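Local structure of dimethyladenosine transferase, putative (Plasmodium falciparum, 2H1R) at residues A[146-151]-A[190-195]; A[29-34]-A[54-59]; A[165-170]-A[199-204]; A[42-47]-A[107-112]. The protein probably transfers methyl groups from S-adenosyl-L-methionine to the N6 atoms of adenines in ribosomal RNA. All blocks are in the same frame, centred on the assembly; numbering follows the deposited sequence. Where two conformers were deposited one is given.

Interaction 1. Residues A[146-151]-A[190-195]; sequences ERMLAN and VIVKLI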
# COMPACT_ATOMS: atom_id res chain seq x y z
N GLU A 146 -10.57 -0.46 -7.03
CA GLU A 146 -10.78 -1.74 -7.76
C GLU A 146 -9.42 -2.42 -8.03
O GLU A 146 -9.31 -3.62 -7.94
CB GLU A 146 -11.43 -1.54 -9.14
CG GLU A 146 -12.92 -1.22 -9.28
CD GLU A 146 -13.23 -1.01 -10.78
OE1 GLU A 146 -12.81 -1.88 -11.62
OE2 GLU A 146 -13.84 0.04 -11.15
N ARG A 147 -8.41 -1.61 -8.34
CA ARG A 147 -7.01 -2.09 -8.50
C ARG A 147 -6.40 -2.72 -7.23
O ARG A 147 -5.75 -3.75 -7.28
CB ARG A 147 -6.14 -0.91 -8.89
CG ARG A 147 -6.38 -0.33 -10.26
CD ARG A 147 -5.05 -0.06 -10.95
NE ARG A 147 -4.34 1.11 -10.45
CZ ARG A 147 -3.01 1.21 -10.34
NH1 ARG A 147 -2.20 0.19 -10.65
NH2 ARG A 147 -2.47 2.33 -9.89
N MET A 148 -6.62 -2.09 -6.08
CA MET A 148 -6.09 -2.63 -4.85
C MET A 148 -6.80 -3.94 -4.57
O MET A 148 -6.24 -4.83 -3.98
CB MET A 148 -6.37 -1.66 -3.68
CG MET A 148 -5.57 -0.37 -3.72
SD MET A 148 -6.14 0.68 -2.37
CE MET A 148 -5.46 -0.19 -0.94
N LEU A 149 -8.06 -4.04 -4.99
CA LEU A 149 -8.91 -5.20 -4.71
C LEU A 149 -8.87 -6.23 -5.86
O LEU A 149 -9.55 -7.24 -5.82
CB LEU A 149 -10.37 -4.73 -4.50
CG LEU A 149 -10.62 -3.96 -3.18
CD1 LEU A 149 -11.99 -3.23 -3.21
CD2 LEU A 149 -10.53 -4.89 -2.05
N ALA A 150 -8.07 -5.96 -6.87
CA ALA A 150 -8.06 -6.84 -8.07
C ALA A 150 -7.80 -8.33 -7.84
O ALA A 150 -7.03 -8.76 -6.94
CB ALA A 150 -7.19 -6.25 -9.14
N ASN A 151 -8.48 -9.15 -8.64
CA ASN A 151 -8.25 -10.60 -8.60
C ASN A 151 -7.05 -11.02 -9.45
O ASN A 151 -6.78 -10.43 -10.49
CB ASN A 151 -9.49 -11.37 -9.08
CG ASN A 151 -10.74 -11.01 -8.31
OD1 ASN A 151 -11.70 -10.51 -8.88
ND2 ASN A 151 -10.74 -11.27 -7.01
N VAL A 190 -14.96 4.16 -2.94
CA VAL A 190 -15.02 2.88 -2.28
C VAL A 190 -14.17 3.03 -1.01
O VAL A 190 -13.13 3.66 -1.04
CB VAL A 190 -14.41 1.75 -3.16
CG1 VAL A 190 -14.25 0.42 -2.36
CG2 VAL A 190 -15.27 1.50 -4.40
N ILE A 191 -14.66 2.45 0.08
CA ILE A 191 -13.90 2.39 1.33
C ILE A 191 -13.36 1.00 1.50
O ILE A 191 -14.10 0.00 1.38
CB ILE A 191 -14.78 2.78 2.55
CG1 ILE A 191 -15.28 4.23 2.32
CG2 ILE A 191 -13.94 2.61 3.86
CD1 ILE A 191 -16.40 4.66 3.18
N VAL A 192 -12.06 0.94 1.76
CA VAL A 192 -11.35 -0.34 1.96
C VAL A 192 -10.72 -0.33 3.34
O VAL A 192 -10.50 0.76 3.93
CB VAL A 192 -10.26 -0.59 0.87
CG1 VAL A 192 -10.88 -0.68 -0.52
CG2 VAL A 192 -9.22 0.47 0.87
N LYS A 193 -10.47 -1.52 3.87
CA LYS A 193 -9.79 -1.72 5.14
C LYS A 193 -8.52 -2.50 4.92
O LYS A 193 -8.51 -3.47 4.15
CB LYS A 193 -10.70 -2.49 6.10
CG LYS A 193 -10.11 -2.74 7.52
CD LYS A 193 -11.16 -3.45 8.42
CE LYS A 193 -11.22 -4.96 8.13
NZ LYS A 193 -12.31 -5.73 8.92
N LEU A 194 -7.44 -2.03 5.53
CA LEU A 194 -6.13 -2.66 5.48
C LEU A 194 -5.74 -3.06 6.89
O LEU A 194 -5.73 -2.20 7.79
CB LEU A 194 -5.05 -1.69 4.98
CG LEU A 194 -5.18 -0.87 3.70
CD1 LEU A 194 -3.85 -0.19 3.35
CD2 LEU A 194 -5.66 -1.73 2.58
N ILE A 195 -5.42 -4.34 7.06
CA ILE A 195 -4.80 -4.85 8.27
C ILE A 195 -3.38 -5.39 7.97
O ILE A 195 -3.25 -6.47 7.42
CB ILE A 195 -5.59 -6.01 8.88
CG1 ILE A 195 -7.12 -5.74 8.92
CG2 ILE A 195 -4.98 -6.36 10.23
CD1 ILE A 195 -7.55 -4.76 9.95

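Interaction 2. Residues A[29-34]-A[54-59]; sequences GILDKI and GNLTVK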
# COMPACT_ATOMS: atom_id res chain seq x y z
N GLY A 29 -24.88 7.38 7.56
CA GLY A 29 -24.78 5.93 7.49
C GLY A 29 -23.42 5.44 7.02
O GLY A 29 -22.97 4.39 7.44
N ILE A 30 -22.76 6.19 6.14
CA ILE A 30 -21.37 5.83 5.73
C ILE A 30 -20.37 6.04 6.90
O ILE A 30 -19.48 5.23 7.14
CB ILE A 30 -20.88 6.67 4.47
CG1 ILE A 30 -21.85 6.55 3.28
CG2 ILE A 30 -19.47 6.28 4.03
CD1 ILE A 30 -22.13 5.18 2.82
N LEU A 31 -20.48 7.17 7.59
CA LEU A 31 -19.66 7.36 8.78
C LEU A 31 -19.78 6.21 9.76
O LEU A 31 -18.77 5.78 10.34
CB LEU A 31 -19.98 8.68 9.47
CG LEU A 31 -19.86 9.94 8.61
CD1 LEU A 31 -19.90 11.18 9.50
CD2 LEU A 31 -18.58 9.92 7.86
N ASP A 32 -21.01 5.73 9.97
CA ASP A 32 -21.24 4.57 10.84
C ASP A 32 -20.48 3.33 10.39
O ASP A 32 -19.95 2.57 11.21
CB ASP A 32 -22.73 4.24 10.97
CG ASP A 32 -23.46 5.16 11.93
OD1 ASP A 32 -22.79 5.94 12.66
OD2 ASP A 32 -24.71 5.11 11.96
N LYS A 33 -20.42 3.12 9.07
CA LYS A 33 -19.72 1.96 8.51
C LYS A 33 -18.21 2.08 8.71
O LYS A 33 -17.54 1.07 8.95
CB LYS A 33 -20.02 1.85 7.02
CG LYS A 33 -21.49 1.53 6.72
CD LYS A 33 -21.67 0.98 5.32
CE LYS A 33 -21.18 -0.46 5.25
NZ LYS A 33 -21.84 -1.24 4.15
N ILE A 34 -17.69 3.30 8.57
CA ILE A 34 -16.25 3.55 8.80
C ILE A 34 -15.90 3.15 10.24
O ILE A 34 -14.94 2.42 10.49
CB ILE A 34 -15.92 5.04 8.50
CG1 ILE A 34 -15.94 5.28 6.99
CG2 ILE A 34 -14.56 5.49 9.06
CD1 ILE A 34 -15.91 6.77 6.58
N GLY A 54 -15.53 18.07 10.36
CA GLY A 54 -15.36 17.36 11.62
C GLY A 54 -16.47 16.39 11.90
O GLY A 54 -16.63 15.93 13.04
N ASN A 55 -17.27 16.05 10.87
CA ASN A 55 -18.37 15.08 11.03
C ASN A 55 -17.93 13.68 11.47
O ASN A 55 -18.57 13.07 12.33
CB ASN A 55 -19.18 14.98 9.72
CG ASN A 55 -20.37 15.91 9.69
OD1 ASN A 55 -20.49 16.79 10.53
ND2 ASN A 55 -21.26 15.71 8.71
N LEU A 56 -16.83 13.18 10.89
CA LEU A 56 -16.21 11.92 11.37
C LEU A 56 -15.36 12.13 12.66
O LEU A 56 -15.38 11.28 13.57
CB LEU A 56 -15.36 11.27 10.28
CG LEU A 56 -14.70 9.94 10.69
CD1 LEU A 56 -15.73 8.86 10.95
CD2 LEU A 56 -13.66 9.48 9.64
N THR A 57 -14.65 13.24 12.73
CA THR A 57 -13.84 13.58 13.92
C THR A 57 -14.62 13.44 15.23
O THR A 57 -14.14 12.79 16.19
CB THR A 57 -13.28 15.00 13.84
OG1 THR A 57 -12.68 15.19 12.56
CG2 THR A 57 -12.19 15.22 14.92
N VAL A 58 -15.80 14.03 15.28
CA VAL A 58 -16.59 14.03 16.50
C VAL A 58 -17.05 12.62 16.89
O VAL A 58 -17.36 12.35 18.06
CB VAL A 58 -17.77 15.05 16.44
CG1 VAL A 58 -17.23 16.48 16.21
CG2 VAL A 58 -18.82 14.68 15.38
N LYS A 59 -17.05 11.70 15.92
CA LYS A 59 -17.46 10.33 16.20
C LYS A 59 -16.29 9.48 16.65
O LYS A 59 -16.49 8.46 17.35
CB LYS A 59 -18.11 9.67 14.96
CG LYS A 59 -19.48 10.23 14.58
CD LYS A 59 -19.93 9.69 13.22
CE LYS A 59 -20.32 8.21 13.25
NZ LYS A 59 -21.60 8.03 14.00

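Interaction 3. Residues A[165-170]-A[199-204]; sequences KLFCKV and SSFLTN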
# COMPACT_ATOMS: atom_id res chain seq x y z
N LYS A 165 -1.17 -6.62 -1.15
CA LYS A 165 -1.47 -7.94 -0.66
C LYS A 165 -0.31 -8.49 0.20
O LYS A 165 -0.54 -9.26 1.14
CB LYS A 165 -1.72 -8.90 -1.82
CG LYS A 165 -3.11 -8.78 -2.51
CD LYS A 165 -3.14 -9.56 -3.81
CE LYS A 165 -3.38 -11.06 -3.54
NZ LYS A 165 -3.07 -11.86 -4.79
N LEU A 166 0.91 -8.10 -0.14
CA LEU A 166 2.05 -8.57 0.62
C LEU A 166 2.00 -7.98 2.01
O LEU A 166 2.17 -8.70 2.99
CB LEU A 166 3.39 -8.20 -0.05
CG LEU A 166 4.60 -8.61 0.84
CD1 LEU A 166 4.65 -10.08 1.01
CD2 LEU A 166 5.89 -8.14 0.28
N PHE A 167 1.74 -6.69 2.10
CA PHE A 167 1.83 -6.00 3.36
C PHE A 167 0.59 -6.05 4.26
O PHE A 167 0.70 -5.94 5.49
CB PHE A 167 2.43 -4.62 3.15
CG PHE A 167 3.87 -4.69 2.65
CD1 PHE A 167 4.91 -5.03 3.54
CD2 PHE A 167 4.16 -4.53 1.29
CE1 PHE A 167 6.23 -5.15 3.08
CE2 PHE A 167 5.49 -4.66 0.80
CZ PHE A 167 6.52 -4.96 1.70
N CYS A 168 -0.58 -6.27 3.65
CA CYS A 168 -1.84 -6.22 4.36
C CYS A 168 -2.85 -7.29 3.92
O CYS A 168 -2.66 -7.97 2.91
CB CYS A 168 -2.47 -4.83 4.21
SG CYS A 168 -1.38 -3.42 4.54
N LYS A 169 -3.90 -7.46 4.72
CA LYS A 169 -5.14 -8.04 4.25
C LYS A 169 -5.99 -6.82 3.90
O LYS A 169 -6.19 -5.91 4.74
CB LYS A 169 -5.81 -8.87 5.34
CG LYS A 169 -4.86 -9.89 5.98
CD LYS A 169 -5.54 -10.68 7.09
CE LYS A 169 -5.52 -9.91 8.42
NZ LYS A 169 -6.67 -10.29 9.28
N VAL A 170 -6.48 -6.82 2.66
CA VAL A 170 -7.28 -5.74 2.11
C VAL A 170 -8.71 -6.24 1.89
O VAL A 170 -8.91 -7.26 1.21
CB VAL A 170 -6.75 -5.28 0.76
CG1 VAL A 170 -7.40 -3.94 0.34
CG2 VAL A 170 -5.24 -5.16 0.83
N SER A 199 4.81 -10.03 9.63
CA SER A 199 5.99 -10.79 9.13
C SER A 199 6.41 -10.40 7.72
O SER A 199 7.51 -10.70 7.27
CB SER A 199 5.72 -12.28 9.20
OG SER A 199 4.70 -12.60 8.26
N SER A 200 5.53 -9.71 7.02
CA SER A 200 5.82 -9.28 5.68
C SER A 200 6.83 -8.14 5.69
O SER A 200 7.54 -7.90 4.71
CB SER A 200 4.54 -8.88 4.98
OG SER A 200 3.91 -10.05 4.49
N PHE A 201 6.88 -7.43 6.81
CA PHE A 201 7.84 -6.37 6.94
C PHE A 201 9.31 -6.81 7.08
O PHE A 201 10.21 -5.99 7.07
CB PHE A 201 7.36 -5.34 7.95
CG PHE A 201 6.04 -4.73 7.55
CD1 PHE A 201 6.00 -3.48 6.94
CD2 PHE A 201 4.84 -5.46 7.67
CE1 PHE A 201 4.77 -2.94 6.51
CE2 PHE A 201 3.63 -4.92 7.26
CZ PHE A 201 3.60 -3.66 6.69
N LEU A 202 9.55 -8.11 7.10
CA LEU A 202 10.91 -8.63 6.95
C LEU A 202 11.43 -8.48 5.50
O LEU A 202 12.66 -8.44 5.25
CB LEU A 202 10.92 -10.08 7.40
CG LEU A 202 10.52 -10.27 8.87
CD1 LEU A 202 10.48 -11.73 9.25
CD2 LEU A 202 11.52 -9.55 9.71
N THR A 203 10.51 -8.29 4.55
CA THR A 203 10.88 -8.11 3.13
C THR A 203 11.62 -6.80 2.86
O THR A 203 11.21 -5.76 3.36
CB THR A 203 9.62 -8.12 2.26
OG1 THR A 203 8.96 -9.36 2.44
CG2 THR A 203 10.00 -7.97 0.78
N ASN A 204 12.70 -6.85 2.09
CA ASN A 204 13.39 -5.65 1.67
C ASN A 204 12.59 -5.01 0.56
O ASN A 204 12.57 -5.51 -0.59
CB ASN A 204 14.80 -6.01 1.20
CG ASN A 204 15.56 -4.81 0.70
OD1 ASN A 204 15.00 -3.73 0.53
ND2 ASN A 204 16.85 -5.00 0.45

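Interaction 4. Residues A[42-47]-A[107-112]; sequences SSDIVL and FDVCTA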
# COMPACT_ATOMS: atom_id res chain seq x y z
N SER A 42 -10.19 2.43 23.36
CA SER A 42 -9.85 3.69 24.07
C SER A 42 -8.36 3.86 24.35
O SER A 42 -7.91 4.92 24.80
CB SER A 42 -10.65 3.84 25.36
OG SER A 42 -10.25 2.82 26.23
N SER A 43 -7.58 2.82 24.07
CA SER A 43 -6.12 2.94 24.15
C SER A 43 -5.48 3.34 22.81
O SER A 43 -4.30 3.57 22.77
CB SER A 43 -5.52 1.63 24.63
OG SER A 43 -6.02 0.55 23.85
N ASP A 44 -6.27 3.38 21.74
CA ASP A 44 -5.77 3.64 20.35
C ASP A 44 -5.62 5.12 20.04
O ASP A 44 -6.52 5.91 20.32
CB ASP A 44 -6.76 3.07 19.31
CG ASP A 44 -6.66 1.56 19.16
OD1 ASP A 44 -5.58 1.00 19.49
OD2 ASP A 44 -7.64 0.93 18.66
N ILE A 45 -4.50 5.50 19.45
CA ILE A 45 -4.34 6.82 18.80
C ILE A 45 -4.85 6.68 17.35
O ILE A 45 -4.42 5.75 16.62
CB ILE A 45 -2.85 7.26 18.76
CG1 ILE A 45 -2.31 7.43 20.20
CG2 ILE A 45 -2.64 8.53 17.88
CD1 ILE A 45 -0.81 7.51 20.29
N VAL A 46 -5.74 7.60 16.94
CA VAL A 46 -6.32 7.58 15.60
C VAL A 46 -5.70 8.76 14.80
O VAL A 46 -5.73 9.92 15.25
CB VAL A 46 -7.88 7.68 15.66
CG1 VAL A 46 -8.49 7.81 14.26
CG2 VAL A 46 -8.49 6.45 16.36
N LEU A 47 -5.15 8.46 13.62
CA LEU A 47 -4.74 9.49 12.65
C LEU A 47 -5.88 9.69 11.65
O LEU A 47 -6.31 8.73 10.98
CB LEU A 47 -3.47 9.04 11.89
CG LEU A 47 -2.93 9.98 10.79
CD1 LEU A 47 -2.47 11.30 11.37
CD2 LEU A 47 -1.78 9.28 10.07
N PHE A 107 0.75 6.04 15.36
CA PHE A 107 -0.69 5.91 15.45
C PHE A 107 -1.03 4.43 15.38
O PHE A 107 -0.24 3.60 14.91
CB PHE A 107 -1.41 6.73 14.36
CG PHE A 107 -1.14 6.22 12.96
CD1 PHE A 107 -1.95 5.25 12.40
CD2 PHE A 107 -0.07 6.71 12.23
CE1 PHE A 107 -1.70 4.74 11.13
CE2 PHE A 107 0.19 6.24 10.94
CZ PHE A 107 -0.61 5.24 10.40
N ASP A 108 -2.21 4.10 15.87
CA ASP A 108 -2.71 2.74 15.87
C ASP A 108 -3.69 2.50 14.74
O ASP A 108 -3.67 1.44 14.12
CB ASP A 108 -3.43 2.49 17.21
CG ASP A 108 -2.47 2.52 18.37
OD1 ASP A 108 -1.65 1.60 18.39
OD2 ASP A 108 -2.48 3.48 19.19
N VAL A 109 -4.53 3.49 14.47
CA VAL A 109 -5.60 3.35 13.48
C VAL A 109 -5.59 4.60 12.62
O VAL A 109 -5.55 5.72 13.15
CB VAL A 109 -7.01 3.22 14.15
CG1 VAL A 109 -8.13 3.15 13.13
CG2 VAL A 109 -7.06 2.00 15.06
N CYS A 110 -5.66 4.40 11.30
CA CYS A 110 -5.73 5.51 10.34
C CYS A 110 -7.10 5.54 9.66
O CYS A 110 -7.63 4.50 9.28
CB CYS A 110 -4.65 5.36 9.26
SG CYS A 110 -4.69 6.75 8.10
N THR A 111 -7.67 6.72 9.50
CA THR A 111 -8.81 6.88 8.60
C THR A 111 -8.53 8.06 7.66
O THR A 111 -7.92 9.05 8.07
CB THR A 111 -10.16 7.02 9.35
OG1 THR A 111 -11.23 6.98 8.40
CG2 THR A 111 -10.22 8.32 10.15
N ALA A 112 -8.90 7.94 6.40
CA ALA A 112 -8.58 8.99 5.42
C ALA A 112 -9.60 9.02 4.32
O ALA A 112 -10.07 7.97 3.89
CB ALA A 112 -7.21 8.74 4.81

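Interaction 1. Residues A[146-151]-A[190-195]
A bend in the last torsion of Met148 (chi3 72°) swings its methyl CE toward Leu194 and Val192; up to that point CG lies beside the backbone N and the chain runs extended as far as SD (chi2 175°). In Val192, chi1 of -62° leaves CG1 beside the backbone N and CG2 in the crowded position between N and the carbonyl carbon, and the two methyls serve different partners. Val192 CG2 faces Met148 CE at 4.2 Å. Val192 CG1 faces Leu149 CD1 at 3.9 Å. The Leu149 and Val192 side chains run past each other in opposite senses, and Leu149 CD1 also grazes Val190 CG1 at 4.4 Å.

The closest touch is Met148 CE on Leu194 CD2, 3.8 Å, where the two side chains cross at about a right angle. Only methyl groups do the touching on both sides, and the contact is apolar throughout. The terminal methyl of Met148 touches both Val192 and Leu194, two residues apart on the strand.

The contact lays the end of helix 142-148 and the residue after it on strand 189-196, which runs antiparallel between strands 135-141 and 168-176. This reversed strand is a hallmark of the class I methyltransferase sheet. Helix 159-167 also packs on Met148, through Leu160 and Val164; Phe140 of strand 135-141 touches Met148 too, and Lys172 of strand 168-176 lies against Leu149. Ile191 points away from residues 146-151 and packs on Ile30 and Ile34 of helix 28-38.

Interaction 2. Residues A[29-34]-A[54-59]
The polar part of this contact is a single salt bridge, Lys59 NZ to Asp32 OD1 at 2.8 Å, with the ammonium nitrogen arriving nearly along the C-O bond of that oxygen. Lys59 gets there by bending twice near its end (chi3 72°, chi4 71°), and its chain crosses that of Asp32 at about a right angle.

The apolar part lies beneath it. Leu31 is the central residue: its CB carries the Lys59 methylenes, CE at 3.8 Å, while CD1 presses on the main chain of the loop, 3.7 Å from Asn55 O, and CD2 reaches Leu56 CB at 4.2 Å. One turn on, Ile34 CG2 meets Leu56 CD1 at 4.0 Å. Asn55 offers Leu31 its CB and sends OD1 the other way, to Arg83.

Residues 54-59 follow the glycine-rich loop after strand 45-49, which in this superfamily wraps the cofactor; Gly54, at phi 88°, belongs to that turn. Leu31 also packs on Leu25, a predicted S-adenosyl-L-methionine contact. The chemistry is therefore layered: a solvent-side ion pair, probably weakened by water, lies over aliphatic packing that joins helix 28-38 to the probable cofactor loop.

Interaction 3. Residues A[165-170]-A[199-204]
The Phe201 ring receives Phe167 on one face: Phe167 CD1 stands over its centre, 3.6 Å above the plane. Phe167 turns its edge to that face, giving an edge-to-face pair with centroids 5.0 Å apart and planes inclined at 58°; Phe201 CE2 lies at that edge, in the plane of the Phe167 ring. One face of the Phe167 ring is covered from within its own segment by Leu166 CG, and obliquely to that ring comes Ser200 O, 3.5 Å from Phe167 CE1.

Beside the rings sits the one hydrogen bond of the contact. Ser200 OG donates to Leu166 O at 2.7 Å, tilted 32° from the carbonyl plane. The hydroxyl is placed by a chi1 of -82°, beside its own backbone N. Leu166 takes the opposite course, with CG beside its carbonyl carbon, so that CD2 meets Thr203 OG1 tip to tip at 3.9 Å.

Both Leu166 and Thr203 touch Trp208 of helix 205-216 and Leu283 of helix 279-291, so the contact lies where the sheet domain passes into the C-terminal helices. Leu166 O belongs to the last turn of helix 159-167, just before Cys168 leaves helical geometry. The Ser200 hydroxyl thus supplies the carbonyl of the buried Leu166 with a donor at the helix end, next to the aromatic pair.

Interaction 4. Residues A[42-47]-A[107-112]
Ile45 O is gripped by two successive N-H groups, Asp108 N at 2.9 Å and Val109 N at 3.1 Å; the second lies in the carbonyl plane, the first is tilted from it. The contact pairs strands 45-49 and 109-113, parallel neighbours at the centre of the Rossmann-like class I methyltransferase sheet. Further on, Leu47 N donates to Val109 O and Thr111 N to Leu47 O, both at 2.8 Å.

The Asp108 carboxylate also accepts a bond next to the paired strands: OD2 takes it from Ile45 N through its anti lone pair, nearly straight (169° at the hydrogen). Asp44 lies close by with a like charge, but its OD1 has a salt bridge to Lys134, which probably eases the repulsion.

Val46 and Val109 lie side by side on one sheet face, where Val109 meets Ala38 of helix 28-38; Leu47 and Cys110 share the other. Strand 109-113 leads to Asn113, a predicted cofactor contact. Phe107 has CG between its backbone N and carbonyl carbon (chi1 66°) and presents one ring face to Leu47; rings of His129 and Phe133 meet it too. Leu47 CD2 makes a CH-pi contact over the Phe107 ring face, 4.0 Å from its centroid and nearest to CE2.

How the interactions relate
Interactions 1, 3 and 4 are buried, whereas interaction 2 is only partly so and the only one with a salt bridge between its two segments. Interaction 4 is main-chain pairing within the sheet; interaction 1 is purely apolar, a helix end laid on that sheet; interaction 3 mixes aromatic and polar contacts where the sheet domain gives way to C-terminal helices. Strands 189-196 and 168-176 are neighbours, so interactions 1 and 3 share an edge of the sheet, joined by a probable hydrogen bond from Ile195 N to Lys169 O. Interaction 2 touches interaction 1 (Ile30 and Ile34 on Ile191) and interaction 4 (Ile34 and Leu56 on Thr111).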